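Octopine dehydrogenase (PDB 3C7A) catalyses the NADH-dependent reductive condensation of L-arginine with pyruvate to give D-octopine, and the reverse oxidation of octopine. Local coordinates at residues A133-F141 with G173-L184; A248-A259 with V340-N351. All coordinates share one frame; numbering follows the deposited sequence.

Contact 1: A133-F141 with G173-L184. With EDO (1,2-ethanediol), chain K.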
# COMPACT_ATOMS: atom_id res chain seq x y z
N ALA A 133 9.03 17.34 9.99
CA ALA A 133 9.28 16.00 9.43
C ALA A 133 10.70 15.46 9.71
O ALA A 133 10.95 14.26 9.54
CB ALA A 133 8.99 15.98 7.93
N ALA A 134 11.60 16.34 10.14
CA ALA A 134 12.97 15.94 10.50
C ALA A 134 13.11 15.53 11.97
O ALA A 134 14.15 14.99 12.37
CB ALA A 134 13.95 17.06 10.15
N ALA A 135 12.06 15.77 12.76
CA ALA A 135 12.05 15.41 14.18
C ALA A 135 11.39 14.06 14.45
O ALA A 135 11.89 13.28 15.27
CB ALA A 135 11.38 16.52 15.00
N VAL A 136 10.28 13.78 13.77
CA VAL A 136 9.53 12.52 13.93
C VAL A 136 10.16 11.33 13.17
O VAL A 136 11.17 11.50 12.48
CB VAL A 136 8.03 12.67 13.51
CG1 VAL A 136 7.33 13.73 14.35
CG2 VAL A 136 7.91 13.01 12.02
N SER A 137 9.57 10.14 13.31
CA SER A 137 9.97 8.94 12.57
C SER A 137 8.87 8.45 11.61
O SER A 137 7.68 8.66 11.87
CB SER A 137 10.35 7.81 13.53
OG SER A 137 11.53 8.11 14.26
N MET A 138 9.27 7.81 10.51
CA MET A 138 8.33 7.31 9.48
C MET A 138 8.48 5.80 9.21
O MET A 138 9.57 5.33 8.85
CB MET A 138 8.48 8.13 8.17
CG MET A 138 8.12 9.63 8.28
SD MET A 138 8.46 10.66 6.82
CE MET A 138 10.23 10.90 6.96
N MET A 139 7.38 5.04 9.37
CA MET A 139 7.37 3.56 9.29
C MET A 139 6.39 3.05 8.22
O MET A 139 5.22 3.44 8.22
CB MET A 139 7.01 2.98 10.67
CG MET A 139 7.29 1.48 10.88
SD MET A 139 6.83 0.90 12.54
CE MET A 139 7.47 -0.77 12.52
N SER A 140 6.85 2.16 7.32
CA SER A 140 6.04 1.69 6.17
C SER A 140 5.92 0.15 6.00
O SER A 140 6.93 -0.52 5.77
CB SER A 140 6.56 2.30 4.86
OG SER A 140 6.44 3.71 4.86
N PHE A 141 4.69 -0.37 6.06
CA PHE A 141 4.41 -1.82 5.92
C PHE A 141 4.08 -2.26 4.48
O PHE A 141 3.56 -1.47 3.69
CB PHE A 141 3.27 -2.23 6.87
CG PHE A 141 3.69 -2.42 8.30
CD1 PHE A 141 3.72 -1.34 9.18
CD2 PHE A 141 4.05 -3.68 8.78
CE1 PHE A 141 4.11 -1.51 10.52
CE2 PHE A 141 4.44 -3.86 10.11
CZ PHE A 141 4.47 -2.78 10.98
N GLY A 173 14.41 10.03 13.00
CA GLY A 173 14.65 11.47 13.16
C GLY A 173 15.49 11.81 14.39
O GLY A 173 16.12 10.93 14.98
N THR A 174 15.48 13.09 14.78
CA THR A 174 16.31 13.58 15.89
C THR A 174 15.72 13.33 17.29
O THR A 174 16.44 13.40 18.29
CB THR A 174 16.68 15.08 15.75
OG1 THR A 174 15.49 15.87 15.65
CG2 THR A 174 17.56 15.32 14.52
N ALA A 175 14.42 13.06 17.36
CA ALA A 175 13.73 12.83 18.64
C ALA A 175 13.60 11.35 19.00
O ALA A 175 13.43 10.50 18.13
CB ALA A 175 12.36 13.51 18.64
N LYS A 176 13.68 11.07 20.30
CA LYS A 176 13.54 9.71 20.83
C LYS A 176 12.07 9.32 20.95
O LYS A 176 11.27 10.07 21.52
CB LYS A 176 14.22 9.63 22.20
CG LYS A 176 14.56 8.22 22.68
CD LYS A 176 14.90 8.19 24.17
CE LYS A 176 16.22 8.88 24.49
NZ LYS A 176 16.52 8.86 25.95
N THR A 177 11.71 8.15 20.41
CA THR A 177 10.33 7.65 20.45
C THR A 177 10.22 6.33 21.23
O THR A 177 11.24 5.80 21.69
CB THR A 177 9.73 7.43 19.02
OG1 THR A 177 10.26 6.23 18.44
CG2 THR A 177 10.04 8.61 18.09
N VAL A 178 9.00 5.81 21.38
CA VAL A 178 8.80 4.44 21.87
C VAL A 178 9.38 3.45 20.85
O VAL A 178 9.39 3.74 19.65
CB VAL A 178 7.29 4.11 22.16
CG1 VAL A 178 6.77 4.93 23.34
CG2 VAL A 178 6.41 4.33 20.92
N ASP A 179 9.87 2.30 21.32
CA ASP A 179 10.50 1.31 20.44
C ASP A 179 9.51 0.80 19.38
O ASP A 179 8.48 0.21 19.73
CB ASP A 179 11.09 0.14 21.24
CG ASP A 179 11.86 -0.85 20.37
OD1 ASP A 179 12.86 -0.44 19.73
OD2 ASP A 179 11.48 -2.03 20.32
N PRO A 180 9.82 1.03 18.09
CA PRO A 180 8.90 0.76 16.97
C PRO A 180 8.48 -0.70 16.79
O PRO A 180 7.29 -0.97 16.62
CB PRO A 180 9.69 1.24 15.74
CG PRO A 180 10.72 2.18 16.29
CD PRO A 180 11.09 1.60 17.61
N LEU A 181 9.43 -1.63 16.82
CA LEU A 181 9.14 -3.04 16.54
C LEU A 181 8.35 -3.74 17.66
O LEU A 181 7.40 -4.47 17.37
CB LEU A 181 10.42 -3.81 16.19
CG LEU A 181 10.32 -5.16 15.47
CD1 LEU A 181 9.58 -5.06 14.13
CD2 LEU A 181 11.71 -5.76 15.25
N SER A 182 8.74 -3.51 18.91
CA SER A 182 8.08 -4.16 20.06
C SER A 182 6.70 -3.58 20.42
O SER A 182 5.83 -4.32 20.89
CB SER A 182 9.00 -4.18 21.29
OG SER A 182 9.35 -2.87 21.70
N THR A 183 6.51 -2.28 20.19
CA THR A 183 5.22 -1.63 20.46
C THR A 183 4.13 -2.10 19.48
O THR A 183 3.01 -2.40 19.89
CB THR A 183 5.33 -0.08 20.43
OG1 THR A 183 6.34 0.36 21.35
CG2 THR A 183 4.00 0.58 20.82
N LEU A 184 4.48 -2.17 18.19
CA LEU A 184 3.56 -2.65 17.16
C LEU A 184 3.18 -4.13 17.33
O LEU A 184 2.03 -4.51 17.09
CB LEU A 184 4.13 -2.40 15.75
CG LEU A 184 3.77 -1.13 14.96
CD1 LEU A 184 2.30 -1.13 14.52
CD2 LEU A 184 4.11 0.16 15.72
C1 EDO K . 6.00 -5.87 24.78
O1 EDO K . 4.94 -6.05 25.73
C2 EDO K . 5.72 -6.74 23.55
O2 EDO K . 6.85 -6.71 22.68
O HOH W 1 12.40 10.53 15.63
O HOH W 2 12.37 5.81 16.20
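Met-139 reaches from its strand to the start of helix 180-188, and its thioether makes the greasy half of this contact. Met-139 CG lies anti to the backbone N (chi1 -165°) and the chain beyond it is fully extended, which carries Met-139 SD to 4.3 Å from Pro-180 CB and 4.2 Å from Leu-184 CD2. Leu-184 also serves the next inward-facing strand residue: its CG sits at the edge of the Phe-141 ring, near the ring plane, 4.4 Å from CZ. These largely buried apolar groups join strand to helix without a direct polar bond between them.

The other end is wetter and held by backbone. Ala-175 N donates to Ala-135 O at 3.3 Å, in the carbonyl plane and on a lone pair, while Thr-174 N makes a weak bond to Ala-134 O. The Gly-173 backbone passes close to this turn, its CA 3.5 Å from Val-136 O in a CA-H...O contact; a CB here would clash with Val-136 O. One water donates to Ala-135 O and Ala-175 O and accepts from Ser-137 OG, and a second water bridges Ser-137 OG to Thr-177 OG1, so two waters link Ser-137 OG to the facing loop. On the helix side, Asp-179 is the N-cap, its OD2 taking Ser-182 OG at 2.7 Å and, weakly, Ser-182 N.

Strand 137-141 runs between parallel strand 111-114 and antiparallel strand 156-171 in the large mixed sheet of the nucleotide-binding domain. Helix 121-129 packs on Met-138 and Ser-140, whereas Phe-141 meets Phe-194 of strand 193-196 edge-to-face.

Contact 2: A248-A259 with V340-N351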
# COMPACT_ATOMS: atom_id res chain seq x y z
N ALA A 248 10.63 -9.34 -18.12
CA ALA A 248 11.29 -8.14 -18.62
C ALA A 248 11.13 -6.93 -17.69
O ALA A 248 12.06 -6.14 -17.53
CB ALA A 248 10.80 -7.81 -20.02
N CYS A 249 9.94 -6.80 -17.09
CA CYS A 249 9.65 -5.71 -16.15
C CYS A 249 10.39 -5.89 -14.82
O CYS A 249 10.78 -4.91 -14.18
CB CYS A 249 8.14 -5.57 -15.92
SG CYS A 249 7.20 -4.86 -17.31
N SER A 250 10.59 -7.15 -14.42
CA SER A 250 11.35 -7.49 -13.21
C SER A 250 12.85 -7.21 -13.36
O SER A 250 13.50 -6.77 -12.41
CB SER A 250 11.12 -8.96 -12.84
OG SER A 250 11.89 -9.34 -11.70
N ASN A 251 13.38 -7.48 -14.56
CA ASN A 251 14.78 -7.18 -14.87
C ASN A 251 15.09 -5.68 -14.83
O ASN A 251 16.19 -5.28 -14.44
CB ASN A 251 15.17 -7.77 -16.24
CG ASN A 251 15.41 -9.28 -16.19
OD1 ASN A 251 15.53 -9.88 -15.12
ND2 ASN A 251 15.48 -9.89 -17.37
N GLU A 252 14.12 -4.86 -15.23
CA GLU A 252 14.24 -3.40 -15.19
C GLU A 252 14.30 -2.85 -13.75
O GLU A 252 14.95 -1.84 -13.50
CB GLU A 252 13.13 -2.73 -16.01
CG GLU A 252 13.37 -2.78 -17.52
CD GLU A 252 12.16 -2.35 -18.36
OE1 GLU A 252 11.17 -1.85 -17.80
OE2 GLU A 252 12.22 -2.51 -19.60
N CYS A 253 13.62 -3.52 -12.82
CA CYS A 253 13.68 -3.18 -11.40
C CYS A 253 15.09 -3.35 -10.82
O CYS A 253 15.53 -2.56 -9.98
CB CYS A 253 12.67 -4.01 -10.59
SG CYS A 253 10.92 -3.50 -10.72
N LYS A 254 15.80 -4.38 -11.28
CA LYS A 254 17.18 -4.65 -10.86
C LYS A 254 18.19 -3.63 -11.39
O LYS A 254 19.11 -3.24 -10.68
CB LYS A 254 17.60 -6.08 -11.25
CG LYS A 254 17.09 -7.15 -10.30
CD LYS A 254 17.03 -8.54 -10.94
CE LYS A 254 18.38 -9.25 -10.97
NZ LYS A 254 19.17 -8.92 -12.19
N ASP A 255 18.00 -3.21 -12.64
CA ASP A 255 18.85 -2.19 -13.27
C ASP A 255 18.85 -0.86 -12.50
O ASP A 255 19.90 -0.22 -12.37
CB ASP A 255 18.41 -1.93 -14.72
CG ASP A 255 18.71 -3.10 -15.66
OD1 ASP A 255 19.63 -3.90 -15.38
OD2 ASP A 255 18.01 -3.21 -16.69
N VAL A 256 17.69 -0.47 -11.99
CA VAL A 256 17.53 0.78 -11.23
C VAL A 256 18.25 0.72 -9.87
O VAL A 256 18.93 1.67 -9.48
CB VAL A 256 16.03 1.16 -11.05
CG1 VAL A 256 15.87 2.42 -10.20
CG2 VAL A 256 15.36 1.36 -12.40
N ALA A 257 18.11 -0.41 -9.18
CA ALA A 257 18.73 -0.62 -7.87
C ALA A 257 20.26 -0.59 -7.91
O ALA A 257 20.89 -0.00 -7.03
CB ALA A 257 18.23 -1.92 -7.24
N ASN A 258 20.84 -1.23 -8.93
CA ASN A 258 22.30 -1.27 -9.11
C ASN A 258 22.92 0.10 -9.41
O ASN A 258 24.05 0.37 -9.01
CB ASN A 258 22.68 -2.27 -10.22
CG ASN A 258 22.57 -3.72 -9.77
OD1 ASN A 258 22.72 -4.04 -8.59
ND2 ASN A 258 22.32 -4.61 -10.72
N ALA A 259 22.17 0.95 -10.12
CA ALA A 259 22.63 2.29 -10.48
C ALA A 259 22.70 3.25 -9.28
O ALA A 259 23.58 4.11 -9.22
CB ALA A 259 21.76 2.88 -11.58
N VAL A 340 11.72 8.00 -10.15
CA VAL A 340 12.98 7.54 -9.57
C VAL A 340 13.98 7.13 -10.67
O VAL A 340 15.17 7.45 -10.59
CB VAL A 340 12.77 6.37 -8.56
CG1 VAL A 340 14.10 5.88 -7.99
CG2 VAL A 340 11.84 6.80 -7.43
N ALA A 341 13.47 6.45 -11.70
CA ALA A 341 14.28 6.01 -12.84
C ALA A 341 14.89 7.16 -13.64
O ALA A 341 16.04 7.08 -14.07
CB ALA A 341 13.47 5.09 -13.75
N ILE A 342 14.10 8.23 -13.83
CA ILE A 342 14.55 9.43 -14.55
C ILE A 342 15.73 10.10 -13.83
O ILE A 342 16.72 10.48 -14.47
CB ILE A 342 13.39 10.45 -14.77
CG1 ILE A 342 12.37 9.88 -15.77
CG2 ILE A 342 13.92 11.80 -15.27
CD1 ILE A 342 11.08 10.69 -15.89
N ALA A 343 15.63 10.22 -12.51
CA ALA A 343 16.68 10.81 -11.68
C ALA A 343 17.99 10.01 -11.70
O ALA A 343 19.07 10.58 -11.53
CB ALA A 343 16.19 10.99 -10.25
N ALA A 344 17.89 8.70 -11.90
CA ALA A 344 19.05 7.81 -11.94
C ALA A 344 19.65 7.66 -13.35
O ALA A 344 20.78 7.18 -13.51
CB ALA A 344 18.70 6.45 -11.35
N GLY A 345 18.88 8.04 -14.37
CA GLY A 345 19.32 7.98 -15.76
C GLY A 345 19.21 6.61 -16.42
O GLY A 345 20.02 6.26 -17.27
N VAL A 346 18.19 5.84 -16.03
CA VAL A 346 17.99 4.48 -16.54
C VAL A 346 16.72 4.39 -17.39
O VAL A 346 15.63 4.78 -16.94
CB VAL A 346 17.94 3.44 -15.38
CG1 VAL A 346 17.75 2.02 -15.92
CG2 VAL A 346 19.20 3.51 -14.52
N ALA A 347 16.86 3.88 -18.61
CA ALA A 347 15.73 3.68 -19.52
C ALA A 347 14.95 2.40 -19.18
O ALA A 347 15.55 1.37 -18.85
CB ALA A 347 16.20 3.65 -20.96
N ILE A 348 13.62 2.48 -19.27
CA ILE A 348 12.73 1.34 -18.95
C ILE A 348 11.60 1.16 -19.99
O ILE A 348 10.45 1.49 -19.72
CB ILE A 348 12.15 1.45 -17.51
CG1 ILE A 348 11.62 2.87 -17.22
CG2 ILE A 348 13.19 1.04 -16.47
CD1 ILE A 348 10.66 2.96 -16.03
N PRO A 349 11.94 0.61 -21.19
CA PRO A 349 11.00 0.52 -22.32
C PRO A 349 9.75 -0.34 -22.11
O PRO A 349 8.69 -0.00 -22.65
CB PRO A 349 11.87 -0.07 -23.45
CG PRO A 349 12.97 -0.77 -22.75
CD PRO A 349 13.26 0.05 -21.53
N SER A 350 9.87 -1.44 -21.36
CA SER A 350 8.73 -2.33 -21.10
C SER A 350 7.70 -1.73 -20.15
O SER A 350 6.49 -1.89 -20.36
CB SER A 350 9.22 -3.69 -20.58
OG SER A 350 9.74 -4.49 -21.63
N ASN A 351 8.17 -1.05 -19.11
CA ASN A 351 7.29 -0.33 -18.18
C ASN A 351 6.55 0.83 -18.85
O ASN A 351 5.38 1.08 -18.53
CB ASN A 351 8.08 0.17 -16.96
CG ASN A 351 8.25 -0.89 -15.88
OD1 ASN A 351 7.52 -0.89 -14.88
ND2 ASN A 351 9.20 -1.79 -16.07
O HOH W 3 17.33 -1.20 -18.42
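Glu-252 turns its carboxylate to Ser-350 and Asn-351 in the first turn of helix 349-362, where a helix packs against a helix-loop-helix corner of the alpha-helical domain. Glu-252 OE1 accepts from Asn-351 ND2 at 2.6 Å, approached nearly along its C-O axis, with the acceptor close to the amide plane although carboxylate and amide planes are turned 42° apart. Glu-252 OE2 takes Ser-350 N on its syn lone pair at 3.1 Å, and a weak bond from Asn-351 N also reaches OE1. Gripped through both oxygens, the buried carboxylate is held against rotation, and its negative charge probably gains from the positive end of the helix dipole. With the carboxylate lost to an alanine here, Ser-350 N and Asn-351 ND2 would probably be left without their acceptor and a gap would open beside Ile-348.

The aliphatic part of Glu-252 is extended beyond CG and packs on Ile-348, with CB 3.8 Å from Ile-348 CG2. Ile-348, at the N-cap position, is backed by Phe-337 and Lys-338 of helix 330-344, and Asn-351 by Met-334.

Farther along helix 240-263 the packing turns apolar. Val-256 points CG2 at Ala-341 CB and at Val-346 CG1, the latter 4.3 Å away. Val-346 belongs to the Schellman motif that ends helix 330-344, which probably helps to place it: Gly-345, with phi 81°, is the C-prime residue, and Val-346 N returns to Ala-341 O at 3.2 Å. With CG1 anti to the backbone N (chi1 -179°), Val-346 turns its other methyl, CG2, onto Ala-259 CB at 3.9 Å.

How the contacts relate
The two contacts lie in different domains of the dehydrogenase. Contact 1 belongs to the nucleotide-binding sheet and contact 2 to the alpha-helical domain; their centres are 30 Å apart and their nearest atoms about 14 Å, so they do not touch. In contact 1 the side chain of Phe-141 lies about 10 Å from the bound NAD and about 7 Å from that of pyruvate-binding Thr-143. In contact 2 the side chain of Cys-249 is about 12 Å from that of the active-site His-212, and that of Val-256 about 11 Å from that of arginine-binding Met-206. Neither contact includes a residue known to bind substrate or cofactor; both are packing at a distance from the site.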